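Local atomic coordinates of serpin (Taeniopygia guttata, PDB entry 5HGC), a protein that belongs to the serpin family, binds a cortisol-type steroid and may inhibit serine proteases, as many of its relatives do. Residues A8-P13 with E74-E79; M87-E92 with L122-A127. All coordinates share one frame; numbering follows the deposited sequence.

Contact 1: A8-P13 with E74-E79; sequences ALKLVP and EKEIHE. Unlike the reference sequence in segment 8-13: A8 (reference Cys). With BDG (2,6-diamino-2,6-dideoxy-alpha-D-glucopyranose), chain F; HCY ((11alpha,14beta)-11,17,21-trihydroxypregn-4-ene-3,20-dione), chain B.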
loop_
_atom_site.group_PDB
_atom_site.type_symbol
_atom_site.label_atom_id
_atom_site.label_comp_id
_atom_site.label_asym_id
_atom_site.label_seq_id
_atom_site.Cartn_x
_atom_site.Cartn_y
_atom_site.Cartn_z
ATOM N N ALA A 8 -11.621 8.934 10.137
ATOM C CA ALA A 8 -10.375 8.457 9.534
ATOM C C ALA A 8 -9.131 8.985 10.250
ATOM O O ALA A 8 -8.179 8.230 10.523
ATOM C CB ALA A 8 -10.346 8.760 8.031
ATOM N N LEU A 9 -9.154 10.262 10.629
ATOM C CA LEU A 9 -7.944 10.837 11.226
ATOM C C LEU A 9 -7.588 10.243 12.559
ATOM O O LEU A 9 -6.404 10.292 12.934
ATOM C CB LEU A 9 -7.960 12.361 11.295
ATOM C CG LEU A 9 -8.053 13.067 9.949
ATOM C CD1 LEU A 9 -8.568 14.478 10.160
ATOM C CD2 LEU A 9 -6.712 13.051 9.245
ATOM N N LYS A 10 -8.572 9.653 13.246
ATOM C CA LYS A 10 -8.318 9.083 14.582
ATOM C C LYS A 10 -7.408 7.901 14.424
ATOM O O LYS A 10 -6.753 7.497 15.412
ATOM C CB LYS A 10 -9.581 8.659 15.328
ATOM C CG LYS A 10 -10.539 9.785 15.673
ATOM C CD LYS A 10 -11.390 9.422 16.885
ATOM C CE LYS A 10 -12.674 10.238 16.865
ATOM N NZ LYS A 10 -13.741 9.548 17.640
ATOM N N LEU A 11 -7.352 7.374 13.189
ATOM C CA LEU A 11 -6.579 6.180 12.880
ATOM C C LEU A 11 -5.118 6.398 12.454
ATOM O O LEU A 11 -4.333 5.425 12.307
ATOM C CB LEU A 11 -7.315 5.351 11.800
ATOM C CG LEU A 11 -8.784 4.917 11.993
ATOM C CD1 LEU A 11 -9.151 3.952 10.881
ATOM C CD2 LEU A 11 -9.105 4.317 13.360
ATOM N N VAL A 12 -4.741 7.662 12.295
ATOM C CA VAL A 12 -3.543 8.063 11.545
ATOM C C VAL A 12 -2.232 7.518 12.142
ATOM O O VAL A 12 -1.383 6.983 11.401
ATOM C CB VAL A 12 -3.555 9.582 11.280
ATOM C CG1 VAL A 12 -2.206 10.027 10.819
ATOM C CG2 VAL A 12 -4.606 9.958 10.241
ATOM N N PRO A 13 -2.067 7.589 13.475
ATOM C CA PRO A 13 -0.791 7.024 13.966
ATOM C C PRO A 13 -0.763 5.497 13.926
ATOM O O PRO A 13 0.279 4.877 13.610
ATOM C CB PRO A 13 -0.679 7.527 15.411
ATOM C CG PRO A 13 -1.858 8.408 15.641
ATOM C CD PRO A 13 -2.855 8.240 14.544
ATOM N N GLU A 74 -13.536 -0.222 19.522
ATOM C CA GLU A 74 -13.747 -0.957 18.281
ATOM C C GLU A 74 -14.721 -0.226 17.305
ATOM O O GLU A 74 -14.481 -0.192 16.091
ATOM C CB GLU A 74 -14.143 -2.400 18.568
ATOM C CG GLU A 74 -14.057 -3.297 17.345
ATOM C CD GLU A 74 -14.984 -4.505 17.399
ATOM O OE1 GLU A 74 -15.254 -4.980 18.535
ATOM O OE2 GLU A 74 -15.424 -4.981 16.306
ATOM N N LYS A 75 -15.773 0.394 17.834
ATOM C CA LYS A 75 -16.705 1.229 17.050
ATOM C C LYS A 75 -15.955 2.259 16.230
ATOM O O LYS A 75 -16.262 2.464 15.054
ATOM C CB LYS A 75 -17.722 1.991 17.931
ATOM C CG LYS A 75 -18.475 1.128 18.949
ATOM C CD LYS A 75 -17.685 0.863 20.256
ATOM C CE LYS A 75 -17.796 -0.579 20.741
ATOM N NZ LYS A 75 -16.634 -0.892 21.589
ATOM N N GLU A 76 -14.972 2.908 16.853
ATOM C CA GLU A 76 -14.228 3.991 16.194
ATOM C C GLU A 76 -13.296 3.519 15.073
ATOM O O GLU A 76 -13.191 4.178 14.074
ATOM C CB GLU A 76 -13.464 4.834 17.210
ATOM C CG GLU A 76 -14.363 5.642 18.158
ATOM C CD GLU A 76 -13.576 6.238 19.329
ATOM O OE1 GLU A 76 -13.439 7.483 19.368
ATOM O OE2 GLU A 76 -13.064 5.468 20.197
ATOM N N ILE A 77 -12.639 2.380 15.264
ATOM C CA ILE A 77 -11.816 1.717 14.255
ATOM C C ILE A 77 -12.658 1.481 13.021
ATOM O O ILE A 77 -12.304 2.011 11.957
ATOM C CB ILE A 77 -11.272 0.411 14.809
ATOM C CG1 ILE A 77 -10.368 0.693 16.003
ATOM C CG2 ILE A 77 -10.513 -0.350 13.759
ATOM C CD1 ILE A 77 -9.891 -0.538 16.736
ATOM N N HIS A 78 -13.805 0.785 13.147
ATOM C CA HIS A 78 -14.643 0.500 11.966
ATOM C C HIS A 78 -15.188 1.792 11.351
ATOM O O HIS A 78 -15.267 1.928 10.111
ATOM C CB HIS A 78 -15.760 -0.495 12.275
ATOM C CG HIS A 78 -15.276 -1.821 12.773
ATOM N ND1 HIS A 78 -14.451 -2.644 12.036
ATOM C CD2 HIS A 78 -15.512 -2.481 13.931
ATOM C CE1 HIS A 78 -14.162 -3.734 12.730
ATOM N NE2 HIS A 78 -14.797 -3.666 13.884
ATOM N N GLU A 79 -15.517 2.764 12.193
ATOM C CA GLU A 79 -16.000 4.064 11.695
ATOM C C GLU A 79 -14.901 4.737 10.906
ATOM O O GLU A 79 -15.153 5.270 9.801
ATOM C CB GLU A 79 -16.368 4.971 12.841
ATOM C CG GLU A 79 -17.853 5.144 13.008
ATOM C CD GLU A 79 -18.241 5.359 14.462
ATOM O OE1 GLU A 79 -17.463 5.996 15.230
ATOM O OE2 GLU A 79 -19.337 4.877 14.829
HETATM C C5 BDG F . -19.125 -2.270 15.742
HETATM O O5 BDG F . -18.640 -3.648 15.659
HETATM C C1 BDG F . -19.621 -4.740 15.526
HETATM O O1 BDG F . -18.964 -6.015 15.273
HETATM C C2 BDG F . -20.824 -4.401 14.565
HETATM N N2 BDG F . -21.264 -5.545 13.774
HETATM C C3 BDG F . -20.629 -3.082 13.736
HETATM O O3 BDG F . -21.757 -2.761 12.861
HETATM C C4 BDG F . -20.224 -1.916 14.702
HETATM O O4 BDG F . -19.828 -0.706 14.050
HETATM C C6 BDG F . -19.651 -1.888 17.147
HETATM N N6 BDG F . -18.849 -2.436 18.231
HETATM C C1 HCY B . 2.584 12.330 11.072
HETATM C C2 HCY B . 2.598 11.558 12.389
HETATM C C3 HCY B . 1.678 10.359 12.351
HETATM C C4 HCY B . 1.146 9.852 11.064
HETATM C C5 HCY B . 1.726 10.222 9.916
HETATM C C6 HCY B . 1.512 9.377 8.680
HETATM C C7 HCY B . 1.144 10.276 7.478
HETATM C C8 HCY B . 1.965 11.561 7.321
HETATM C C9 HCY B . 2.018 12.323 8.664
HETATM C C10 HCY B . 2.599 11.467 9.812
HETATM C C12 HCY B . 2.073 14.615 7.351
HETATM C C11 HCY B . 2.565 13.790 8.560
HETATM C C13 HCY B . 2.095 13.782 6.033
HETATM C C14 HCY B . 1.348 12.470 6.283
HETATM C C15 HCY B . 0.986 11.962 4.908
HETATM C C16 HCY B . 0.737 13.206 4.065
HETATM C C17 HCY B . 1.256 14.411 4.891
HETATM C C18 HCY B . 3.531 13.528 5.488
HETATM C C19 HCY B . 4.034 10.946 9.579
HETATM C C20 HCY B . 1.966 15.449 4.041
HETATM C C21 HCY B . 1.874 16.920 4.389
HETATM O O1 HCY B . 1.435 9.774 13.388
HETATM O O2 HCY B . 3.981 13.616 8.451
HETATM O O3 HCY B . 0.129 15.144 5.422
HETATM O O4 HCY B . 2.623 15.117 3.066
HETATM O O5 HCY B . 3.186 17.407 4.112
#

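Contact 2: M87-E92 with L122-A127; sequences MLNHPE and LYQLEA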
loop_
_atom_site.group_PDB
_atom_site.type_symbol
_atom_site.label_atom_id
_atom_site.label_comp_id
_atom_site.label_asym_id
_atom_site.label_seq_id
_atom_site.Cartn_x
_atom_site.Cartn_y
_atom_site.Cartn_z
ATOM N N MET A 87 -13.403 7.944 1.541
ATOM C CA MET A 87 -12.638 9.056 0.994
ATOM C C MET A 87 -11.673 8.705 -0.084
ATOM O O MET A 87 -11.609 9.436 -1.066
ATOM C CB MET A 87 -11.955 9.817 2.089
ATOM C CG MET A 87 -13.063 10.515 2.856
ATOM S SD MET A 87 -12.459 11.702 4.020
ATOM C CE MET A 87 -12.033 12.966 2.787
ATOM N N LEU A 88 -10.975 7.572 0.085
ATOM C CA LEU A 88 -10.044 7.056 -0.905
ATOM C C LEU A 88 -10.706 6.570 -2.184
ATOM O O LEU A 88 -10.155 6.744 -3.293
ATOM C CB LEU A 88 -9.177 5.943 -0.306
ATOM C CG LEU A 88 -8.332 6.383 0.881
ATOM C CD1 LEU A 88 -7.638 5.151 1.442
ATOM C CD2 LEU A 88 -7.371 7.498 0.470
ATOM N N ASN A 89 -11.881 5.957 -2.035
ATOM C CA ASN A 89 -12.582 5.423 -3.194
ATOM C C ASN A 89 -13.523 6.340 -3.857
ATOM O O ASN A 89 -13.795 6.099 -5.005
ATOM C CB ASN A 89 -13.222 4.070 -2.911
ATOM C CG ASN A 89 -12.177 2.974 -2.843
ATOM O OD1 ASN A 89 -10.981 3.228 -3.074
ATOM N ND2 ASN A 89 -12.592 1.777 -2.480
ATOM N N HIS A 90 -13.934 7.431 -3.193
ATOM C CA HIS A 90 -14.936 8.354 -3.761
ATOM C C HIS A 90 -14.531 9.062 -5.061
ATOM O O HIS A 90 -13.511 9.733 -5.096
ATOM C CB HIS A 90 -15.449 9.402 -2.763
ATOM C CG HIS A 90 -16.771 9.972 -3.159
ATOM N ND1 HIS A 90 -16.922 11.257 -3.631
ATOM C CD2 HIS A 90 -18.001 9.399 -3.223
ATOM C CE1 HIS A 90 -18.192 11.463 -3.941
ATOM N NE2 HIS A 90 -18.867 10.352 -3.702
ATOM N N PRO A 91 -15.348 8.917 -6.128
ATOM C CA PRO A 91 -15.241 9.628 -7.414
ATOM C C PRO A 91 -15.049 11.163 -7.349
ATOM O O PRO A 91 -14.161 11.690 -7.990
ATOM C CB PRO A 91 -16.576 9.289 -8.065
ATOM C CG PRO A 91 -16.819 7.886 -7.623
ATOM C CD PRO A 91 -16.431 7.912 -6.178
ATOM N N GLU A 92 -15.868 11.872 -6.585
ATOM C CA GLU A 92 -15.695 13.332 -6.446
ATOM C C GLU A 92 -14.451 13.742 -5.623
ATOM O O GLU A 92 -14.080 14.912 -5.626
ATOM C CB GLU A 92 -16.978 14.009 -5.898
ATOM N N LEU A 122 -19.689 -1.232 5.829
ATOM C CA LEU A 122 -18.477 -0.598 6.335
ATOM C C LEU A 122 -17.295 -0.620 5.374
ATOM O O LEU A 122 -16.544 0.346 5.284
ATOM C CB LEU A 122 -18.066 -1.174 7.681
ATOM C CG LEU A 122 -18.964 -0.838 8.867
ATOM C CD1 LEU A 122 -18.598 -1.748 10.059
ATOM C CD2 LEU A 122 -18.809 0.633 9.231
ATOM N N TYR A 123 -17.139 -1.721 4.651
ATOM C CA TYR A 123 -15.870 -2.042 4.035
ATOM C C TYR A 123 -16.082 -2.333 2.592
ATOM O O TYR A 123 -15.161 -2.773 1.925
ATOM C CB TYR A 123 -15.202 -3.234 4.717
ATOM C CG TYR A 123 -14.633 -2.908 6.085
ATOM C CD1 TYR A 123 -13.418 -2.203 6.208
ATOM C CD2 TYR A 123 -15.296 -3.270 7.254
ATOM C CE1 TYR A 123 -12.905 -1.850 7.461
ATOM C CE2 TYR A 123 -14.785 -2.953 8.503
ATOM C CZ TYR A 123 -13.600 -2.219 8.610
ATOM O OH TYR A 123 -13.072 -1.900 9.845
ATOM N N GLN A 124 -17.296 -2.118 2.081
ATOM C CA GLN A 124 -17.595 -2.487 0.674
ATOM C C GLN A 124 -17.162 -3.941 0.295
ATOM O O GLN A 124 -16.746 -4.175 -0.827
ATOM C CB GLN A 124 -16.992 -1.488 -0.336
ATOM C CG GLN A 124 -16.944 0.022 0.019
ATOM C CD GLN A 124 -16.050 0.860 -0.975
ATOM O OE1 GLN A 124 -15.055 0.352 -1.566
ATOM N NE2 GLN A 124 -16.402 2.148 -1.149
ATOM N N LEU A 125 -17.222 -4.893 1.221
ATOM C CA LEU A 125 -16.871 -6.285 0.930
ATOM C C LEU A 125 -17.771 -6.935 -0.124
ATOM O O LEU A 125 -19.044 -6.862 -0.072
ATOM C CB LEU A 125 -16.915 -7.146 2.194
ATOM C CG LEU A 125 -16.826 -8.670 1.928
ATOM C CD1 LEU A 125 -15.426 -9.044 1.474
ATOM C CD2 LEU A 125 -17.216 -9.524 3.141
ATOM N N GLU A 126 -17.097 -7.591 -1.071
ATOM C CA GLU A 126 -17.777 -8.583 -1.931
ATOM C C GLU A 126 -17.339 -9.941 -1.467
ATOM O O GLU A 126 -16.122 -10.171 -1.382
ATOM C CB GLU A 126 -17.415 -8.434 -3.412
ATOM C CG GLU A 126 -17.865 -7.088 -3.933
ATOM C CD GLU A 126 -17.688 -6.881 -5.425
ATOM O OE1 GLU A 126 -16.836 -7.522 -6.078
ATOM O OE2 GLU A 126 -18.439 -6.056 -5.971
ATOM N N ALA A 127 -18.303 -10.826 -1.182
ATOM C CA ALA A 127 -18.010 -12.199 -0.730
ATOM C C ALA A 127 -18.552 -13.209 -1.735
ATOM O O ALA A 127 -19.645 -13.011 -2.287
ATOM C CB ALA A 127 -18.664 -12.423 0.618
#

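Contact 1: A8-P13 with E74-E79
K10 and E76 meet at the ends of their side chains: the ammonium NZ of K10 lies 2.7 Å from OE1 of E76, a salt bridge made at the surface. OE1 receives it through its anti lone pair, the one turned away from OE2. K10 has CG beside its backbone N (chi1 -64°), and from there the long, flexible lysine runs extended toward an equally extended E76, the two chains reaching for each other from backbones 8.0 Å apart, K10 CA to E76 CA. The other carboxylate oxygen, OE2, is hydrogen-bonded to the backbone N of Q73, which should steady the glutamate for its lysine.

Beneath this polar pair L11 does the apolar work. Its CD1 comes to 3.9 Å from the carbonyl O of I77, and CD2 lies equally close to I77 CA, so the branched end of the leucine rests on helix backbone. L11 and I77 both also pack on F67, a buried place that suits their hydrocarbon side chains. A type I turn from L9 to V12, closed by V12 N to L9 O at 3.2 Å, presents K10 and L11 together.

Within helix 74-89, NE2 of H78 donates to OE2 of E74, one turn earlier, at 2.8 Å, with the oxygen almost in the ring plane; E74, K75 and H78 line the amino-sugar pocket. V12 and P13 border the steroid instead, V12 CG1 touching its C4 at 3.4 Å. The contact thus sets the turn between helices 6-9 and 12-29 against the first turns of helix 74-89, with helix 55-64 packing on E74 and I77.

Contact 2: M87-E92 with L122-A127
N89 and Q124 join two helix ends of the serpin fold: N89 is the last residue of helix 74-89, and Q124 follows helix 113-123 directly, just ahead of strand 126-130.

The polar interaction is a single amide-to-amide hydrogen bond, ND2 of N89 donating to OE1 of Q124 over 3.0 Å with an N-H...O angle of 148°. The acceptor lies nearly in the amide plane of N89, whereas the donor is tilted from the carbonyl plane of Q124, and the two amide planes stand 28° apart. The short asparagine has CG beside its backbone N (chi1 -74°), which carries its amide toward Q124. The N89 and Q124 CA atoms are 10.1 Å apart; the two side chains share that span, the glutamine, extended beyond CG, reaching somewhat farther, with the hydrogen bond between them. ND2 also donates to the carbonyl O of M99, tying the helix end to the chain leading into strand 100-106. An asparagine suits this place because its NH2 carries two N-H groups, probably one for Q124 OE1 and one for M99 O.

Apolar packing surrounds the bond. The side chain of Q124 rests on I85 of helix 74-89, as does its buried neighbour Y123, which also touches F81 and, in helix 39-52, T44, A47, M48 and L51. L88, in the last turn of its helix, and L125, just past the other, are both buried.

Backbone geometry shapes both exits. H90 is the first residue to depart from helical angles after helix 74-89, and the residues from H90 to E92 are poorly ordered. Q124 departs with a positive phi. Two residues on, the backbone of E126 pairs with I103 in strand 100-106, while its OE1 hydrogen-bonds to the hydroxyl OH of Y145.

How the contacts relate
Contact 1 comes first along the chain and closes before contact 2 opens. Their centres lie 16 Å apart, and helix 74-89 serves both: its opening turns meet the N-terminal 8-13 segment, and its far end meets the exit of helix 113-123. The two also touch directly, H78 ND1 lying 2.7 Å from Y123 OH in a probable hydrogen bond, with H78 CB against L122 CD1 beside it. H78 therefore connects the amino-sugar pocket to the buried tyrosine next to Q124. Together the contacts join the N-terminal helices, helix 74-89 and helix 113-123 in the helical part of the serpin, and lead on into strand 126-130 beside strand 100-106.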